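Local coordinates for papain-like protease (Human betacoronavirus 2c EMC/2012, PDB 4RNA) that cleaves peptide bonds of the viral polyprotein as a papain-like cysteine protease, at the interface of chains A and B. Sequence-based numbering; all coordinates share one arbitrary frame. Chains: chain A/B, papain-like protease.

Contact 1: the interface of chains A and B. Residues chain A 78, 80, 84, 159; chain B 158, 167, 169-170.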
ATOM      1  N   ASP A  78       6.398  -0.361   7.108  1.00 36.37           N
ATOM      2  CA  ASP A  78       6.146  -1.709   7.608  1.00 41.13           C
ATOM      3  C   ASP A  78       7.448  -2.548   7.621  1.00 39.88           C
ATOM      4  O   ASP A  78       8.426  -2.214   6.951  1.00 35.49           O
ATOM      5  CB  ASP A  78       5.101  -2.437   6.741  1.00 35.24           C
ATOM      6  CG  ASP A  78       5.688  -3.091   5.525  1.00 45.61           C
ATOM      7  OD1 ASP A  78       5.874  -2.367   4.505  1.00 51.40           O
ATOM      8  OD2 ASP A  78       5.943  -4.350   5.549  1.00 43.05           O
ATOM      9  N   THR A  80       8.431  -5.132   6.449  1.00 30.93           N
ATOM     10  CA  THR A  80       8.981  -5.750   5.227  1.00 24.79           C
ATOM     11  C   THR A  80       9.608  -4.750   4.225  1.00 27.52           C
ATOM     12  O   THR A  80      10.122  -5.091   3.160  1.00 24.27           O
ATOM     13  CB  THR A  80       7.880  -6.506   4.450  1.00 30.26           C
ATOM     14  OG1 THR A  80       6.959  -5.575   3.795  1.00 30.86           O
ATOM     15  CG2 THR A  80       7.102  -7.586   5.413  1.00 31.57           C
ATOM     16  N   ARG A  84      11.855  -5.332   0.745  1.00 25.60           N
ATOM     17  CA  ARG A  84      11.220  -5.018  -0.586  1.00 26.20           C
ATOM     18  C   ARG A  84      11.943  -3.934  -1.402  1.00 25.66           C
ATOM     19  O   ARG A  84      12.207  -4.100  -2.563  1.00 24.01           O
ATOM     20  CB  ARG A  84       9.720  -4.715  -0.449  1.00 22.03           C
ATOM     21  CG  ARG A  84       8.895  -5.934   0.042  1.00 27.18           C
ATOM     22  CD  ARG A  84       7.382  -5.625   0.217  1.00 29.94           C
ATOM     23  NE  ARG A  84       7.116  -4.511   1.182  1.00 28.48           N
ATOM     24  CZ  ARG A  84       6.773  -3.278   0.840  1.00 30.79           C
ATOM     25  NH1 ARG A  84       6.728  -2.886  -0.442  1.00 24.36           N
ATOM     26  NH2 ARG A  84       6.583  -2.362   1.811  1.00 25.52           N
ATOM     27  N   ASN A 159       3.640  -0.415  -2.818  1.00 36.76           N
ATOM     28  CA  ASN A 159       3.388  -1.806  -2.647  1.00 39.09           C
ATOM     29  C   ASN A 159       3.162  -2.432  -3.954  1.00 42.88           C
ATOM     30  O   ASN A 159       2.271  -3.248  -4.057  1.00 48.39           O
ATOM     31  CB  ASN A 159       2.161  -2.034  -1.765  1.00 38.90           C
ATOM     32  CG  ASN A 159       2.418  -1.644  -0.348  1.00 42.61           C
ATOM     33  OD1 ASN A 159       3.413  -2.039   0.230  1.00 37.46           O
ATOM     34  ND2 ASN A 159       1.522  -0.865   0.230  1.00 40.26           N
TER
ATOM     35  N   GLY B 158      -4.456  -3.375   1.209  1.00 31.61           N
ATOM     36  CA  GLY B 158      -3.113  -3.932   0.971  1.00 35.43           C
ATOM     37  C   GLY B 158      -2.539  -3.551  -0.405  1.00 38.92           C
ATOM     38  O   GLY B 158      -1.380  -3.800  -0.721  1.00 37.38           O
ATOM     39  N   ASP B 167       2.942 -10.507  -1.365  1.00 39.02           N
ATOM     40  CA  ASP B 167       3.730 -10.908  -0.223  1.00 41.30           C
ATOM     41  C   ASP B 167       2.823 -11.112   1.008  1.00 38.93           C
ATOM     42  O   ASP B 167       2.308 -10.129   1.602  1.00 32.75           O
ATOM     43  CB  ASP B 167       4.735  -9.749   0.011  1.00 45.08           C
ATOM     44  CG  ASP B 167       5.760 -10.027   1.116  1.00 47.50           C
ATOM     45  OD1 ASP B 167       5.486 -10.738   2.096  1.00 42.35           O
ATOM     46  OD2 ASP B 167       6.868  -9.446   1.035  1.00 58.31           O
ATOM     47  N   SER B 169       3.638 -12.010   4.076  1.00 31.66           N
ATOM     48  CA  SER B 169       4.120 -11.361   5.326  1.00 33.25           C
ATOM     49  C   SER B 169       3.802  -9.883   5.299  1.00 29.54           C
ATOM     50  O   SER B 169       3.415  -9.325   6.333  1.00 30.78           O
ATOM     51  CB  SER B 169       5.631 -11.651   5.628  1.00 34.19           C
ATOM     52  OG  SER B 169       5.854 -13.084   5.612  1.00 35.40           O
ATOM     53  N   ARG B 170       3.989  -9.254   4.138  1.00 32.30           N
ATOM     54  CA  ARG B 170       3.708  -7.805   4.032  1.00 32.41           C
ATOM     55  C   ARG B 170       2.255  -7.589   4.392  1.00 29.72           C
ATOM     56  O   ARG B 170       1.927  -6.729   5.189  1.00 26.20           O
ATOM     57  CB  ARG B 170       3.969  -7.295   2.616  1.00 31.36           C
ATOM     58  CG  ARG B 170       3.665  -5.793   2.398  1.00 33.40           C
ATOM     59  CD  ARG B 170       3.805  -5.467   0.899  1.00 34.46           C
ATOM     60  NE  ARG B 170       2.610  -5.815   0.134  1.00 34.49           N
ATOM     61  CZ  ARG B 170       1.411  -5.214   0.211  1.00 32.20           C
ATOM     62  NH1 ARG B 170       1.068  -4.221   1.099  1.00 27.24           N
ATOM     63  NH2 ARG B 170       0.490  -5.683  -0.566  1.00 31.35           N
TER
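B:Arg170, on helix 168-176 of one papain-like protease chain, lays its side chain across A:Thr80, A:Arg84 and A:Asn159 of the other, in a two-fold dimer that may be crystal packing. The tight part runs along this side chain from its methylenes to its tip. CG is anti to the backbone N (chi1 178°), which carries the methylenes outward, and CD sits over one face of the A:Arg84 guanidinium, toward its rim, 3.5 Å from NE. The two arginine side chains cross at about a right angle; a B:Arg170 methylene, not its guanidinium, meets A:Arg84, and the two NE atoms stay 4.8 Å apart. The A:Arg84 guanidinium is held in place within its own chain: NE donates to A:Thr80 OG1 (2.8 Å) and NH2 forms a salt bridge with the syn lone pair of A:Asp78 OD1, both nearly in its plane. Threonine suits its place by offering both an acceptor to A:Arg84 and a methyl, CG2, that packs 3.7 Å from B:Arg170 CA. At the tip, the B:Arg170 guanidinium and the A:Asn159 amide form a tilted stack, planes 27° apart, with A:Asn159 CG 3.2 Å from NH1 and CB over the rim of the face; B:Arg170 NH2 is tied to B:Gly158 O at 2.7 Å. The short amide suits this place beside the guanidinium. The looser side lies with the acids. A:Asp78 OD2 comes only to 4.1 Å from B:Arg170 CG, and B:Asp167 OD2 stays 4.9 Å from A:Arg84 NE, where its charge might steady the arginine pair.

Contact 2: the interface of chains A and B. Residues chain A 18-20, 63; chain B 224, 226-227.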
ATOM      1  N   ARG A  18      27.304   0.455  12.333  1.00 27.75           N
ATOM      2  CA  ARG A  18      27.813  -0.219  13.523  1.00 29.07           C
ATOM      3  C   ARG A  18      28.692  -1.319  13.139  1.00 33.06           C
ATOM      4  O   ARG A  18      28.451  -2.022  12.076  1.00 31.06           O
ATOM      5  CB  ARG A  18      26.724  -0.718  14.497  1.00 31.68           C
ATOM      6  CG  ARG A  18      25.812  -1.731  13.923  1.00 32.67           C
ATOM      7  CD  ARG A  18      24.930  -2.404  14.973  1.00 32.68           C
ATOM      8  NE  ARG A  18      23.831  -3.090  14.278  1.00 32.74           N
ATOM      9  CZ  ARG A  18      23.430  -4.332  14.484  1.00 35.42           C
ATOM     10  NH1 ARG A  18      24.034  -5.085  15.386  1.00 32.86           N
ATOM     11  NH2 ARG A  18      22.397  -4.794  13.793  1.00 35.43           N
ATOM     12  N   THR A  19      29.721  -1.478  13.960  1.00 30.91           N
ATOM     13  CA  THR A  19      30.663  -2.548  13.726  1.00 32.66           C
ATOM     14  C   THR A  19      30.190  -3.838  14.393  1.00 29.66           C
ATOM     15  O   THR A  19      29.912  -3.887  15.555  1.00 31.45           O
ATOM     16  CB  THR A  19      32.095  -2.238  14.162  1.00 32.37           C
ATOM     17  OG1 THR A  19      32.500  -1.028  13.528  1.00 33.73           O
ATOM     18  CG2 THR A  19      33.027  -3.454  13.737  1.00 30.99           C
ATOM     19  N   VAL A  20      30.143  -4.910  13.602  1.00 28.64           N
ATOM     20  CA  VAL A  20      29.703  -6.192  14.153  1.00 31.54           C
ATOM     21  C   VAL A  20      30.804  -7.198  13.831  1.00 31.53           C
ATOM     22  O   VAL A  20      31.300  -7.217  12.707  1.00 32.25           O
ATOM     23  CB  VAL A  20      28.323  -6.643  13.543  1.00 34.08           C
ATOM     24  CG1 VAL A  20      27.930  -8.024  14.059  1.00 35.82           C
ATOM     25  CG2 VAL A  20      27.239  -5.609  13.937  1.00 31.17           C
ATOM     26  N   THR A  63      18.551  -2.853  15.639  1.00 29.74           N
ATOM     27  CA  THR A  63      18.720  -2.282  16.984  1.00 34.50           C
ATOM     28  C   THR A  63      17.800  -1.097  17.142  1.00 34.71           C
ATOM     29  O   THR A  63      17.184  -0.613  16.169  1.00 32.98           O
ATOM     30  CB  THR A  63      20.165  -1.803  17.150  1.00 35.33           C
ATOM     31  OG1 THR A  63      20.428  -0.799  16.147  1.00 38.12           O
ATOM     32  CG2 THR A  63      21.180  -2.960  16.910  1.00 33.49           C
TER
ATOM     33  N   MET B 224      22.453 -10.599  21.588  1.00 33.67           N
ATOM     34  CA  MET B 224      23.302 -10.135  20.475  1.00 38.40           C
ATOM     35  C   MET B 224      24.288  -9.136  21.017  1.00 33.75           C
ATOM     36  O   MET B 224      23.960  -8.323  21.944  1.00 39.30           O
ATOM     37  CB  MET B 224      22.500  -9.464  19.337  1.00 40.78           C
ATOM     38  CG  MET B 224      23.405  -8.859  18.248  1.00 48.64           C
ATOM     39  SD  MET B 224      22.565  -7.922  16.950  1.00 70.78           S
ATOM     40  CE  MET B 224      21.911  -6.549  17.910  1.00 46.36           C
ATOM     41  N   TYR B 226      27.664  -6.388  19.803  1.00 35.20           N
ATOM     42  CA  TYR B 226      28.508  -5.820  18.711  1.00 35.34           C
ATOM     43  C   TYR B 226      29.366  -4.692  19.376  1.00 39.83           C
ATOM     44  O   TYR B 226      29.323  -4.556  20.626  1.00 33.02           O
ATOM     45  CB  TYR B 226      27.616  -5.334  17.536  1.00 32.70           C
ATOM     46  CG  TYR B 226      26.536  -4.387  18.020  1.00 33.88           C
ATOM     47  CD1 TYR B 226      25.328  -4.885  18.603  1.00 35.46           C
ATOM     48  CD2 TYR B 226      26.716  -3.011  17.919  1.00 30.48           C
ATOM     49  CE1 TYR B 226      24.353  -3.998  19.077  1.00 39.01           C
ATOM     50  CE2 TYR B 226      25.764  -2.129  18.403  1.00 40.18           C
ATOM     51  CZ  TYR B 226      24.584  -2.628  18.972  1.00 39.91           C
ATOM     52  OH  TYR B 226      23.656  -1.702  19.398  1.00 40.53           O
ATOM     53  N   VAL B 227      30.120  -3.925  18.570  1.00 37.66           N
ATOM     54  CA  VAL B 227      31.116  -2.978  19.092  1.00 35.38           C
ATOM     55  C   VAL B 227      30.339  -1.862  19.732  1.00 35.62           C
ATOM     56  O   VAL B 227      29.307  -1.410  19.176  1.00 37.12           O
ATOM     57  CB  VAL B 227      32.104  -2.461  17.987  1.00 36.50           C
ATOM     58  CG1 VAL B 227      32.950  -1.308  18.516  1.00 35.43           C
ATOM     59  CG2 VAL B 227      32.975  -3.616  17.485  1.00 34.82           C
TER
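Strand meets strand where A:Thr19 of strand 18-23 faces B:Val227 of strand 224-227, an edge contact that ties an N-terminal part of one chain to the zinc-binding part of the other in the deposited dimer, which may be a product of crystal packing. The backbone N of B:Val227 donates to A:Thr19 O (3.0 Å). Beside this bond the two side chains lie alongside, pointing the same way, with A:Thr19 CB 3.7 Å from B:Val227 CG2; beta-branched residues, common in strands, pack their CB and methyl groups beside the backbone bond. B:Tyr226 presents a broad face to A:Arg18. Its CG lies between the backbone N and the carbonyl carbon (chi1 53°), and the ring spreads beneath the extended arginine chain. Arginine fits because its CD methylene rests on the ring, toward the rim, 3.7 Å from the centroid, while the guanidinium, turned 69° to the ring, points its NH1 edge back at it, 3.5 Å from CD1. A:Thr63 CG2 caps one guanidinium face, 3.6 Å above its centre, and also meets the phenol tip at B:Tyr226 OH. Flexible, polarisable B:Met224 fills in beyond: A:Arg18 NH1 makes a weak hydrogen bond to its SD at 3.6 Å, and its CE reaches A:Thr63 CG2 at 3.8 Å.

Contact 3: the interface of chains A and B. Residues chain A 161, 164-166; chain B 161, 164-166.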
ATOM      1  N   THR A 161       4.265  -4.884  -6.991  1.00 44.47           N
ATOM      2  CA  THR A 161       4.895  -6.186  -7.049  1.00 50.97           C
ATOM      3  C   THR A 161       5.544  -6.125  -8.401  1.00 48.89           C
ATOM      4  O   THR A 161       4.882  -5.803  -9.390  1.00 50.34           O
ATOM      5  CB  THR A 161       3.834  -7.349  -6.996  1.00 49.95           C
ATOM      6  OG1 THR A 161       2.912  -7.160  -5.901  1.00 50.75           O
ATOM      7  CG2 THR A 161       4.489  -8.655  -6.838  1.00 50.35           C
ATOM      8  N   ALA A 164       3.937  -6.962 -12.058  1.00 38.11           N
ATOM      9  CA  ALA A 164       2.498  -6.928 -12.066  1.00 43.41           C
ATOM     10  C   ALA A 164       2.003  -5.561 -12.507  1.00 45.92           C
ATOM     11  O   ALA A 164       2.572  -4.533 -12.087  1.00 47.22           O
ATOM     12  CB  ALA A 164       1.985  -7.181 -10.648  1.00 40.93           C
ATOM     13  N   PRO A 165       0.889  -5.516 -13.263  1.00 47.37           N
ATOM     14  CA  PRO A 165       0.320  -4.193 -13.623  1.00 45.50           C
ATOM     15  C   PRO A 165      -0.208  -3.521 -12.374  1.00 41.09           C
ATOM     16  O   PRO A 165      -0.364  -4.188 -11.373  1.00 48.04           O
ATOM     17  CB  PRO A 165      -0.826  -4.540 -14.574  1.00 45.38           C
ATOM     18  CG  PRO A 165      -1.165  -5.977 -14.240  1.00 49.20           C
ATOM     19  CD  PRO A 165       0.107  -6.638 -13.829  1.00 49.29           C
ATOM     20  N   ASP A 166      -0.425  -2.211 -12.419  1.00 40.22           N
ATOM     21  CA  ASP A 166      -0.848  -1.482 -11.249  1.00 41.94           C
ATOM     22  C   ASP A 166      -1.585  -0.249 -11.718  1.00 42.84           C
ATOM     23  O   ASP A 166      -1.683   0.011 -12.918  1.00 40.52           O
ATOM     24  CB  ASP A 166       0.347  -1.145 -10.338  1.00 42.60           C
ATOM     25  CG  ASP A 166      -0.031  -1.157  -8.860  1.00 43.80           C
ATOM     26  OD1 ASP A 166      -1.044  -0.516  -8.470  1.00 44.26           O
ATOM     27  OD2 ASP A 166       0.688  -1.862  -8.115  1.00 43.90           O
TER
ATOM     28  N   THR B 161      -3.386  -6.188  -6.415  1.00 44.47           N
ATOM     29  CA  THR B 161      -3.925  -6.038  -7.751  1.00 50.97           C
ATOM     30  C   THR B 161      -4.469  -7.415  -7.992  1.00 48.89           C
ATOM     31  O   THR B 161      -3.754  -8.402  -7.810  1.00 50.34           O
ATOM     32  CB  THR B 161      -2.798  -5.695  -8.797  1.00 49.95           C
ATOM     33  OG1 THR B 161      -1.978  -4.599  -8.337  1.00 50.75           O
ATOM     34  CG2 THR B 161      -3.379  -5.333 -10.098  1.00 50.35           C
ATOM     35  N   ALA B 164      -2.532 -10.734  -9.367  1.00 38.11           N
ATOM     36  CA  ALA B 164      -1.102 -10.656  -9.223  1.00 43.41           C
ATOM     37  C   ALA B 164      -0.663 -11.317  -7.928  1.00 45.92           C
ATOM     38  O   ALA B 164      -1.327 -11.138  -6.887  1.00 47.22           O
ATOM     39  CB  ALA B 164      -0.685  -9.186  -9.168  1.00 40.93           C
ATOM     40  N   PRO B 165       0.502 -11.994  -7.938  1.00 47.37           N
ATOM     41  CA  PRO B 165       1.010 -12.563  -6.664  1.00 45.50           C
ATOM     42  C   PRO B 165       1.396 -11.434  -5.733  1.00 41.09           C
ATOM     43  O   PRO B 165       1.516 -10.316  -6.188  1.00 48.04           O
ATOM     44  CB  PRO B 165       2.246 -13.354  -7.092  1.00 45.38           C
ATOM     45  CG  PRO B 165       2.651 -12.731  -8.411  1.00 49.20           C
ATOM     46  CD  PRO B 165       1.395 -12.284  -9.081  1.00 49.29           C
ATOM     47  N   ASP B 166       1.531 -11.715  -4.442  1.00 40.22           N
ATOM     48  CA  ASP B 166       1.814 -10.681  -3.477  1.00 41.94           C
ATOM     49  C   ASP B 166       2.504 -11.329  -2.299  1.00 42.84           C
ATOM     50  O   ASP B 166       2.678 -12.547  -2.260  1.00 40.52           O
ATOM     51  CB  ASP B 166       0.533  -9.929  -3.070  1.00 42.60           C
ATOM     52  CG  ASP B 166       0.794  -8.455  -2.778  1.00 43.80           C
ATOM     53  OD1 ASP B 166       1.730  -8.131  -1.999  1.00 44.26           O
ATOM     54  OD2 ASP B 166       0.066  -7.637  -3.386  1.00 43.90           O
TER
HETATM   55  O   HOH W   1       0.960  -5.418  -4.707  1.00 44.75           O
HETATM   56  O   HOH W   2      -0.240  -3.637  -6.257  1.00 44.75           O
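Between A:Ala164 and B:Ala164, whose methyls face each other, two loop backbones meet about a two-fold axis, each extended from alanine (phi -102°, psi 144°) through A:Pro165 or B:Pro165 to A:Asp166 or B:Asp166, in a dimer whose presence in solution the structure alone does not show. The alanine CB atoms of A:Ala164 and B:Ala164 touch at 3.7 Å, a small apolar contact in which the short side chain allows the loops to approach closely. Proline has no N-H to satisfy, and its ring restrains the backbone while its carbonyl O faces the partner. A:Thr161 OG1 makes a weak hydrogen bond to B:Pro165 O at 3.5 Å. Both branches of this threonine lie against that oxygen, the methyl CG2 by van der Waals contact, while OG1 also reaches water 1. The hydroxyl lies anti to the carbonyl carbon of its own residue (chi1 -50°), which turns OG1 toward the waters. The carboxylate of B:Asp166 crosses A:Thr161 obliquely, but its OD2 stops 3.8 Å from A:Thr161 OG1, and water 1 bridges the pair: 2.9 Å to the hydroxyl and 2.7 Å to OD2. A short acid suits this distance, reaching the water rather than the threonine. Water 2 does the same for B:Thr161 and A:Asp166, with its oxygen 2.7 Å from A:Asp166 OD2. The two bridges join across the axis, the oxygens of water 1 and water 2 lying 2.6 Å apart.

Contacts 1 and 3 are neighbours, their C-alpha centres about 12 Å apart, and belong to one central region: the segment from helix 148-158 to helix 168-176 supplies A:Asn159, A:Thr161 and B:Thr161, residues 164 to 166 of both chains, B:Asp167 and B:Arg170. Contact 3 straddles the two-fold axis, whereas contact 1 lies to one side and has a twin on the other. Contact 2 is a separate outlying patch, about 27 Å from contact 1 and 37 Å from contact 3 between C-alpha centres, also with a twin. Such widely spaced patches would resist rocking of the chains, if this dimer forms in solution.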